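Local atomic coordinates of lovastatin nonaketide synthase mokA (Monascus pilosus, PDB entry 6AD3), a protein that carries out the iterative nine-step assembly of the lovastatin polyketide from malonyl-CoA, the chain described here being its condensation domain. Residues L123-A134 / A146-V157. The protein carries 1 engineered substitution. Numbering follows the deposited sequence.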
# COMPACT_ATOMS: atom_id res chain seq x y z
N LEU A 123 -13.21 15.61 8.78
CA LEU A 123 -13.63 15.92 7.42
C LEU A 123 -13.48 17.42 7.08
O LEU A 123 -13.07 17.78 5.99
CB LEU A 123 -15.05 15.45 7.18
CG LEU A 123 -15.33 13.96 7.14
CD1 LEU A 123 -16.81 13.71 6.85
CD2 LEU A 123 -14.49 13.21 6.10
N ARG A 124 -13.89 18.28 8.00
CA ARG A 124 -13.77 19.72 7.84
C ARG A 124 -12.32 20.22 7.82
O ARG A 124 -11.99 21.14 7.04
CB ARG A 124 -14.51 20.42 8.96
CG ARG A 124 -14.31 21.90 9.02
CD ARG A 124 -15.41 22.53 9.88
NE ARG A 124 -15.63 21.77 11.12
CZ ARG A 124 -16.66 20.93 11.35
NH1 ARG A 124 -17.62 20.74 10.44
NH2 ARG A 124 -16.72 20.29 12.50
N ARG A 125 -11.46 19.63 8.65
CA ARG A 125 -10.07 20.09 8.78
C ARG A 125 -9.28 19.99 7.51
O ARG A 125 -8.36 20.81 7.27
CB ARG A 125 -9.32 19.30 9.89
CG ARG A 125 -9.43 19.96 11.26
CD ARG A 125 -9.03 19.00 12.37
NE ARG A 125 -7.64 18.56 12.21
CZ ARG A 125 -6.58 19.32 12.48
NH1 ARG A 125 -6.74 20.54 13.04
NH2 ARG A 125 -5.40 18.80 12.36
N HIS A 126 -9.49 18.90 6.77
CA HIS A 126 -8.60 18.53 5.68
C HIS A 126 -9.26 18.74 4.32
O HIS A 126 -10.24 18.07 3.98
CB HIS A 126 -8.17 17.07 5.83
CG HIS A 126 -7.36 16.83 7.06
ND1 HIS A 126 -7.92 16.44 8.26
CD2 HIS A 126 -6.09 17.18 7.34
CE1 HIS A 126 -6.98 16.42 9.19
NE2 HIS A 126 -5.85 16.82 8.63
N GLU A 127 -8.65 19.59 3.53
CA GLU A 127 -9.15 19.90 2.21
C GLU A 127 -9.36 18.65 1.37
O GLU A 127 -10.33 18.57 0.63
CB GLU A 127 -8.18 20.84 1.51
CG GLU A 127 -8.31 22.28 1.93
CD GLU A 127 -7.28 23.18 1.29
OE1 GLU A 127 -6.64 22.80 0.32
OE2 GLU A 127 -7.28 24.36 1.64
N ILE A 128 -8.46 17.68 1.47
CA ILE A 128 -8.49 16.49 0.61
C ILE A 128 -9.75 15.65 0.91
O ILE A 128 -10.19 14.90 0.07
CB ILE A 128 -7.18 15.66 0.75
CG1 ILE A 128 -7.11 14.55 -0.30
CG2 ILE A 128 -7.05 15.05 2.12
CD1 ILE A 128 -7.16 15.04 -1.73
N PHE A 129 -10.39 15.89 2.07
CA PHE A 129 -11.63 15.20 2.40
C PHE A 129 -12.84 16.01 1.99
O PHE A 129 -14.00 15.57 2.22
CB PHE A 129 -11.69 14.86 3.90
CG PHE A 129 -10.61 13.91 4.36
CD1 PHE A 129 -9.98 13.05 3.46
CD2 PHE A 129 -10.21 13.90 5.69
CE1 PHE A 129 -8.99 12.19 3.89
CE2 PHE A 129 -9.25 13.01 6.12
CZ PHE A 129 -8.62 12.18 5.24
N ARG A 130 -12.61 17.21 1.44
CA ARG A 130 -13.67 18.00 0.80
C ARG A 130 -13.27 18.35 -0.62
O ARG A 130 -13.49 19.49 -1.13
CB ARG A 130 -14.06 19.22 1.62
CG ARG A 130 -13.00 19.87 2.39
CD ARG A 130 -13.60 20.88 3.36
NE ARG A 130 -12.56 21.46 4.17
CZ ARG A 130 -11.77 22.45 3.82
NH1 ARG A 130 -10.87 22.87 4.67
NH2 ARG A 130 -11.97 23.11 2.70
N THR A 131 -12.69 17.37 -1.27
CA THR A 131 -12.22 17.52 -2.63
C THR A 131 -13.01 16.65 -3.60
O THR A 131 -13.22 15.45 -3.39
CB THR A 131 -10.70 17.24 -2.71
OG1 THR A 131 -10.00 18.31 -2.03
CG2 THR A 131 -10.22 17.21 -4.15
N GLY A 132 -13.44 17.26 -4.69
CA GLY A 132 -13.91 16.50 -5.83
C GLY A 132 -12.93 16.48 -6.98
O GLY A 132 -11.93 17.20 -6.98
N PHE A 133 -13.22 15.67 -7.97
CA PHE A 133 -12.29 15.47 -9.07
C PHE A 133 -13.09 15.56 -10.35
O PHE A 133 -13.98 14.76 -10.60
CB PHE A 133 -11.61 14.10 -8.98
CG PHE A 133 -10.76 13.91 -7.74
CD1 PHE A 133 -11.34 13.61 -6.53
CD2 PHE A 133 -9.42 14.21 -7.77
CE1 PHE A 133 -10.58 13.60 -5.37
CE2 PHE A 133 -8.64 14.20 -6.62
CZ PHE A 133 -9.22 13.84 -5.43
N ALA A 134 -12.83 16.59 -11.13
CA ALA A 134 -13.74 16.95 -12.24
C ALA A 134 -12.98 16.93 -13.53
O ALA A 134 -11.77 17.20 -13.57
CB ALA A 134 -14.34 18.33 -12.00
N ALA A 146 -9.06 17.54 -12.53
CA ALA A 146 -8.48 18.47 -11.58
C ALA A 146 -9.16 18.33 -10.24
O ALA A 146 -10.29 17.92 -10.18
CB ALA A 146 -8.57 19.90 -12.06
N GLN A 147 -8.46 18.69 -9.18
CA GLN A 147 -9.03 18.71 -7.83
C GLN A 147 -9.85 20.00 -7.63
O GLN A 147 -9.37 21.09 -7.88
CB GLN A 147 -7.92 18.69 -6.77
CG GLN A 147 -6.93 17.55 -6.91
CD GLN A 147 -5.96 17.53 -5.74
OE1 GLN A 147 -6.32 17.09 -4.65
NE2 GLN A 147 -4.76 18.05 -5.95
N ILE A 148 -11.08 19.84 -7.17
CA ILE A 148 -11.91 20.93 -6.78
C ILE A 148 -12.06 20.93 -5.28
O ILE A 148 -12.59 19.97 -4.72
CB ILE A 148 -13.31 20.76 -7.36
CG1 ILE A 148 -13.24 20.63 -8.86
CG2 ILE A 148 -14.20 21.91 -6.92
CD1 ILE A 148 -14.47 19.94 -9.45
N VAL A 149 -11.58 21.97 -4.62
CA VAL A 149 -11.65 22.01 -3.16
C VAL A 149 -12.88 22.78 -2.77
O VAL A 149 -13.01 23.94 -3.12
CB VAL A 149 -10.40 22.66 -2.54
CG1 VAL A 149 -10.55 22.76 -1.03
CG2 VAL A 149 -9.16 21.85 -2.90
N PHE A 150 -13.80 22.12 -2.10
CA PHE A 150 -15.04 22.71 -1.69
C PHE A 150 -14.89 23.33 -0.31
O PHE A 150 -14.09 22.86 0.52
CB PHE A 150 -16.16 21.67 -1.65
CG PHE A 150 -16.47 21.07 -2.98
CD1 PHE A 150 -17.27 21.75 -3.89
CD2 PHE A 150 -16.07 19.78 -3.28
CE1 PHE A 150 -17.57 21.19 -5.13
CE2 PHE A 150 -16.44 19.19 -4.49
CZ PHE A 150 -17.16 19.90 -5.43
N GLY A 151 -15.73 24.31 -0.01
CA GLY A 151 -15.72 24.93 1.32
C GLY A 151 -16.18 23.95 2.39
O GLY A 151 -15.71 23.99 3.55
N ARG A 152 -17.06 23.03 2.01
CA ARG A 152 -17.59 22.07 2.97
C ARG A 152 -17.52 20.65 2.41
O ARG A 152 -17.70 20.45 1.22
CB ARG A 152 -19.02 22.43 3.35
CG ARG A 152 -19.12 23.70 4.21
CD ARG A 152 -20.55 24.10 4.57
NE ARG A 152 -21.55 23.05 4.30
CZ ARG A 152 -22.58 22.77 5.11
NH1 ARG A 152 -22.74 23.41 6.26
NH2 ARG A 152 -23.44 21.82 4.76
N THR A 153 -17.36 19.66 3.29
CA THR A 153 -17.25 18.29 2.80
C THR A 153 -18.54 17.80 2.15
O THR A 153 -19.66 18.13 2.62
CB THR A 153 -16.83 17.30 3.95
OG1 THR A 153 -16.50 16.00 3.38
CG2 THR A 153 -17.92 17.14 4.95
N LYS A 154 -18.41 16.87 1.24
CA LYS A 154 -19.53 16.09 0.74
C LYS A 154 -19.51 14.65 1.23
O LYS A 154 -20.41 13.90 0.93
CB LYS A 154 -19.54 16.12 -0.79
CG LYS A 154 -19.22 17.49 -1.37
CD LYS A 154 -20.35 18.47 -1.18
CE LYS A 154 -19.99 19.84 -1.75
NZ LYS A 154 -20.31 20.94 -0.78
N ASN A 155 -18.56 14.32 2.10
CA ASN A 155 -18.54 13.04 2.71
C ASN A 155 -19.37 13.02 3.96
O ASN A 155 -19.69 14.09 4.52
CB ASN A 155 -17.08 12.61 3.00
CG ASN A 155 -16.34 12.19 1.73
OD1 ASN A 155 -16.87 11.43 0.92
ND2 ASN A 155 -15.18 12.80 1.49
N LYS A 156 -19.79 11.81 4.37
CA LYS A 156 -20.70 11.65 5.52
C LYS A 156 -20.14 10.64 6.49
O LYS A 156 -19.32 9.75 6.13
CB LYS A 156 -22.10 11.18 5.09
CG LYS A 156 -22.69 11.93 3.94
CD LYS A 156 -23.11 13.32 4.35
CE LYS A 156 -24.03 13.92 3.30
NZ LYS A 156 -24.35 15.32 3.64
N VAL A 157 -20.57 10.79 7.73
CA VAL A 157 -20.24 9.85 8.81
C VAL A 157 -21.49 9.08 9.16
O VAL A 157 -22.56 9.68 9.36
CB VAL A 157 -19.74 10.60 10.04
CG1 VAL A 157 -19.41 9.63 11.17
CG2 VAL A 157 -18.53 11.45 9.67
O HOH W 1 -15.99 15.81 0.08
O HOH W 2 -7.19 18.61 -2.37
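Arg-130 meets the chain turning at Phe-150 to Thr-153 with both its backbone and its long side chain. Its O accepts Phe-150 N at 2.8 Å, while its NH2 donates to Phe-150 O at 3.1 Å, with that oxygen in the guanidinium plane. Extended from CG to NE, the side chain also sets NE and NH1 side-on against Arg-124 O; NE lies 2.9 Å from that oxygen. Arginine suits the place because one flat group, with Glu-127 CA over one face, can tie the end of helix 112-125 to the end of strand 145-150.

The neighbouring carbonyl, Phe-129 O, is gripped from opposite faces of its plane by Thr-153 OG1 (2.8 Å) and Asn-155 ND2 (3.1 Å), and a water adds a third donor. Thr-153 turns OG1 away from its own N (chi1 -170°) toward Phe-129 O, and the same oxygen accepts Asn-155 N, an ST turn. Threonine suits because one hydroxyl both donates and accepts, asparagine because its OD1 also takes Thr-187 N and Leu-188 N, fixing the amide's rotation. Branched and apolar, Leu-123 packs its CD1 on Asn-155 CB and Val-157 CG2.

Along the strands, Gly-132 and Ala-134 form hydrogen-bonded pairs with Ile-148 and Ala-146. Lacking a side chain, Gly-132 lets the Phe-150 ring come close, CE2 3.6 Å from Gly-132 N. On the other face, Phe-133 and Gln-147 lie side by side, ring and amide planes 11° apart; a water bridges Gln-147 OE1 to Thr-131 OG1, and NE2 reaches Pro-77 O. Val-149 CG1 rests on the aliphatic part of Glu-127. Residues 151-156 lead into strand 157-161, an outermost strand of the mixed sheet. With strand 72-77 flanking 145-150, this is an antiparallel beta hairpin in the three-stranded sheet of the condensation domain.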